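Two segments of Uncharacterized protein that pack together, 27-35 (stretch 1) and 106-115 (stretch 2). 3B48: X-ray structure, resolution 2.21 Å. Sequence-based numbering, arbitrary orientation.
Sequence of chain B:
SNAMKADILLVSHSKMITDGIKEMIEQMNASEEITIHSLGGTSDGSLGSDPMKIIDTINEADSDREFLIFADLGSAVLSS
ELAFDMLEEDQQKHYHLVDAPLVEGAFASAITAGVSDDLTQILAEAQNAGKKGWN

Stretch 1, residues 27-35: QMNASEEIT
Stretch 2, residues 106-115: AFASAITAGV

Stretch 2 enters as helix at A106, continuing one that begins earlier in the chain, and its backbone bonding loosens toward G114 and V115. The backbone bonds show the change: A110 N to A106 O is 2.8 Å and I111 N to F107 O is 2.9 Å, whereas G114 N to I111 O, at 3.5 Å, is weak and spans three residues rather than four. Stretch 1 leaves its own helix at N29, whose positive phi (67/24) and two bonds back into the last turn define a Schellman motif. A30 follows at -88/1, and a type I turn runs from S31 to I34, with E32 at -75/-21, E33 at -119/26 and a weak I34 N to S31 O bond of 3.5 Å. I34 is then extended at -156/142, leading into T35.

The register is fixed by two CA pairs, A30 with I111 at 5.1 Å and E33 with G114 at 5.2 Å, so both chains advance in the same direction along the contact. Such short spacings fit the small residues here: A30, A110, A113 and G114 place little bulk between the backbones. Together the stretches bury 388 Å².

A30 contributes most to that area from stretch 1. Its CA-to-CB bond points toward the helix, and the methyl packs against two longer side chains, with CB 3.9 Å from F107 CE1 and 3.8 Å from I111 CG1. Both partners start sideways but end nearer. F107 has chi1 168° (t) and chi2 84°, which carries its ring to stretch 1; I111 has chi1 at -124°, between wells, and chi2 -40° (m). M28, a selenomethionine, reaches the same ring with chi1 m, chi2 t and chi3 p. Its CE is 3.8 Å from F107 CE1, and its SE is 5.0 Å from the F107 ring centroid, 54° off the ring normal. This sulfur-aromatic type of contact is therefore oblique, as is the approach of A30 CB.

Further along, I34 points toward the helix with chi1 -165° and chi2 151°, both t. This extended rotamer separates its two methyl contacts: CG2 lies 3.8 Å from A110 CB, while CD1 lies 4.2 Å from A113 CB, the chain reaching across the helix direction rather than along it. E33 is modelled only to CB, which points toward stretch 2 and sits 3.5 Å from A113 O and 4.1 Å from G114 CA; its carboxylate cannot be placed. G114 has no side chain, although the model has room for a CB at that position.

No direct hydrogen bond joins the stretches among the modelled atoms. A30 O and A110 O are 3.0 Å apart, but both are acceptors and cannot bond to each other. A water links the backbones instead, donating to A110 O at 2.7 Å and accepting from E33 N at 3.3 Å. The contact thus combines apolar packing with one water bridge.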

# COMPACT_ATOMS: atom_id res chain seq x y z
N GLN B 27 -7.05 -8.64 11.23
CA GLN B 27 -8.45 -8.99 11.21
C GLN B 27 -8.72 -10.06 10.17
O GLN B 27 -9.65 -10.86 10.30
CB GLN B 27 -9.27 -7.74 10.97
CG GLN B 27 -10.54 -7.65 11.80
CD GLN B 27 -10.37 -8.04 13.28
OE1 GLN B 27 -11.14 -8.84 13.80
NE2 GLN B 27 -9.36 -7.47 13.94
N MSE B 28 -7.88 -10.10 9.14
CA MSE B 28 -7.93 -11.16 8.15
C MSE B 28 -7.33 -12.47 8.70
O MSE B 28 -7.40 -13.50 8.02
CB MSE B 28 -7.21 -10.75 6.86
CG MSE B 28 -8.01 -9.78 6.02
SE MSE B 28 -7.02 -9.16 4.46
CE MSE B 28 -7.36 -10.77 3.37
N ASN B 29 -6.78 -12.41 9.91
CA ASN B 29 -6.15 -13.57 10.56
C ASN B 29 -4.86 -14.02 9.85
O ASN B 29 -4.42 -15.17 9.96
CB ASN B 29 -7.16 -14.72 10.70
CG ASN B 29 -8.33 -14.37 11.64
OD1 ASN B 29 -8.13 -13.82 12.73
ND2 ASN B 29 -9.54 -14.71 11.22
N ALA B 30 -4.26 -13.09 9.13
CA ALA B 30 -3.04 -13.32 8.37
C ALA B 30 -1.74 -13.09 9.16
O ALA B 30 -0.64 -13.23 8.60
CB ALA B 30 -3.04 -12.43 7.12
N SER B 31 -1.82 -12.74 10.44
CA SER B 31 -0.58 -12.45 11.16
C SER B 31 -0.49 -13.20 12.49
O SER B 31 -0.01 -12.67 13.50
CB SER B 31 -0.37 -10.91 11.32
OG SER B 31 -1.02 -10.39 12.47
N GLU B 32 -0.95 -14.46 12.45
CA GLU B 32 -0.97 -15.34 13.62
C GLU B 32 0.43 -15.82 13.94
O GLU B 32 0.70 -16.22 15.06
CB GLU B 32 -1.89 -16.54 13.40
CG GLU B 32 -3.38 -16.18 13.31
CD GLU B 32 -4.29 -17.39 13.09
OE1 GLU B 32 -3.85 -18.55 13.35
OE2 GLU B 32 -5.46 -17.19 12.68
N GLU B 33 1.32 -15.78 12.95
CA GLU B 33 2.71 -16.18 13.15
C GLU B 33 3.71 -15.04 12.90
O GLU B 33 4.86 -15.28 12.58
CB GLU B 33 3.05 -17.45 12.30
N ILE B 34 3.27 -13.79 13.05
CA ILE B 34 4.18 -12.66 12.84
C ILE B 34 3.70 -11.42 13.61
O ILE B 34 2.48 -11.20 13.76
CB ILE B 34 4.38 -12.39 11.33
CG1 ILE B 34 5.57 -11.47 11.08
CG2 ILE B 34 3.07 -11.90 10.67
CD1 ILE B 34 6.22 -11.72 9.74
N THR B 35 4.65 -10.67 14.15
CA THR B 35 4.33 -9.41 14.83
C THR B 35 4.42 -8.25 13.82
O THR B 35 5.37 -8.17 13.05
CB THR B 35 5.19 -9.20 16.08
OG1 THR B 35 5.01 -10.34 16.93
CG2 THR B 35 4.74 -7.94 16.88
N ALA B 106 3.83 -6.52 2.60
CA ALA B 106 3.61 -6.90 4.01
C ALA B 106 2.60 -8.06 4.16
O ALA B 106 2.82 -9.01 4.94
CB ALA B 106 3.15 -5.67 4.80
N PHE B 107 1.50 -7.99 3.41
CA PHE B 107 0.46 -8.99 3.51
C PHE B 107 1.03 -10.31 3.03
O PHE B 107 0.80 -11.34 3.67
CB PHE B 107 -0.82 -8.60 2.72
CG PHE B 107 -1.82 -9.74 2.57
CD1 PHE B 107 -2.74 -10.02 3.59
CD2 PHE B 107 -1.80 -10.56 1.45
CE1 PHE B 107 -3.62 -11.10 3.47
CE2 PHE B 107 -2.72 -11.62 1.32
CZ PHE B 107 -3.62 -11.88 2.34
N ALA B 108 1.74 -10.28 1.90
CA ALA B 108 2.43 -11.46 1.37
C ALA B 108 3.46 -12.01 2.38
O ALA B 108 3.43 -13.20 2.71
CB ALA B 108 3.08 -11.15 0.06
N SER B 109 4.35 -11.16 2.90
CA SER B 109 5.24 -11.64 3.98
C SER B 109 4.44 -12.28 5.11
O SER B 109 4.76 -13.36 5.53
CB SER B 109 6.18 -10.54 4.50
OG SER B 109 7.20 -10.31 3.54
N ALA B 110 3.38 -11.63 5.58
CA ALA B 110 2.61 -12.13 6.74
C ALA B 110 1.90 -13.45 6.49
O ALA B 110 1.83 -14.31 7.38
CB ALA B 110 1.61 -11.08 7.21
N ILE B 111 1.33 -13.62 5.31
CA ILE B 111 0.53 -14.80 5.06
C ILE B 111 1.43 -16.02 4.86
O ILE B 111 1.02 -17.16 5.15
CB ILE B 111 -0.54 -14.57 3.93
CG1 ILE B 111 -1.97 -14.88 4.44
CG2 ILE B 111 -0.15 -15.26 2.58
CD1 ILE B 111 -2.15 -16.14 5.39
N THR B 112 2.66 -15.80 4.40
CA THR B 112 3.57 -16.93 4.12
C THR B 112 4.38 -17.37 5.36
O THR B 112 4.89 -18.49 5.42
CB THR B 112 4.49 -16.67 2.88
OG1 THR B 112 5.67 -16.00 3.29
CG2 THR B 112 3.78 -15.82 1.85
N ALA B 113 4.48 -16.48 6.35
CA ALA B 113 5.03 -16.84 7.65
C ALA B 113 4.08 -17.77 8.43
O ALA B 113 4.50 -18.49 9.33
CB ALA B 113 5.36 -15.59 8.44
N GLY B 114 2.80 -17.76 8.08
CA GLY B 114 1.85 -18.72 8.64
C GLY B 114 1.88 -20.05 7.90
O GLY B 114 1.04 -20.92 8.11
N VAL B 115 2.88 -20.18 7.03
CA VAL B 115 3.03 -21.31 6.13
C VAL B 115 4.50 -21.75 6.12
O VAL B 115 4.78 -22.94 5.96
CB VAL B 115 2.55 -20.94 4.70
CG1 VAL B 115 3.27 -21.73 3.63
CG2 VAL B 115 1.04 -21.12 4.58
O HOH W 1 0.94 -15.33 9.72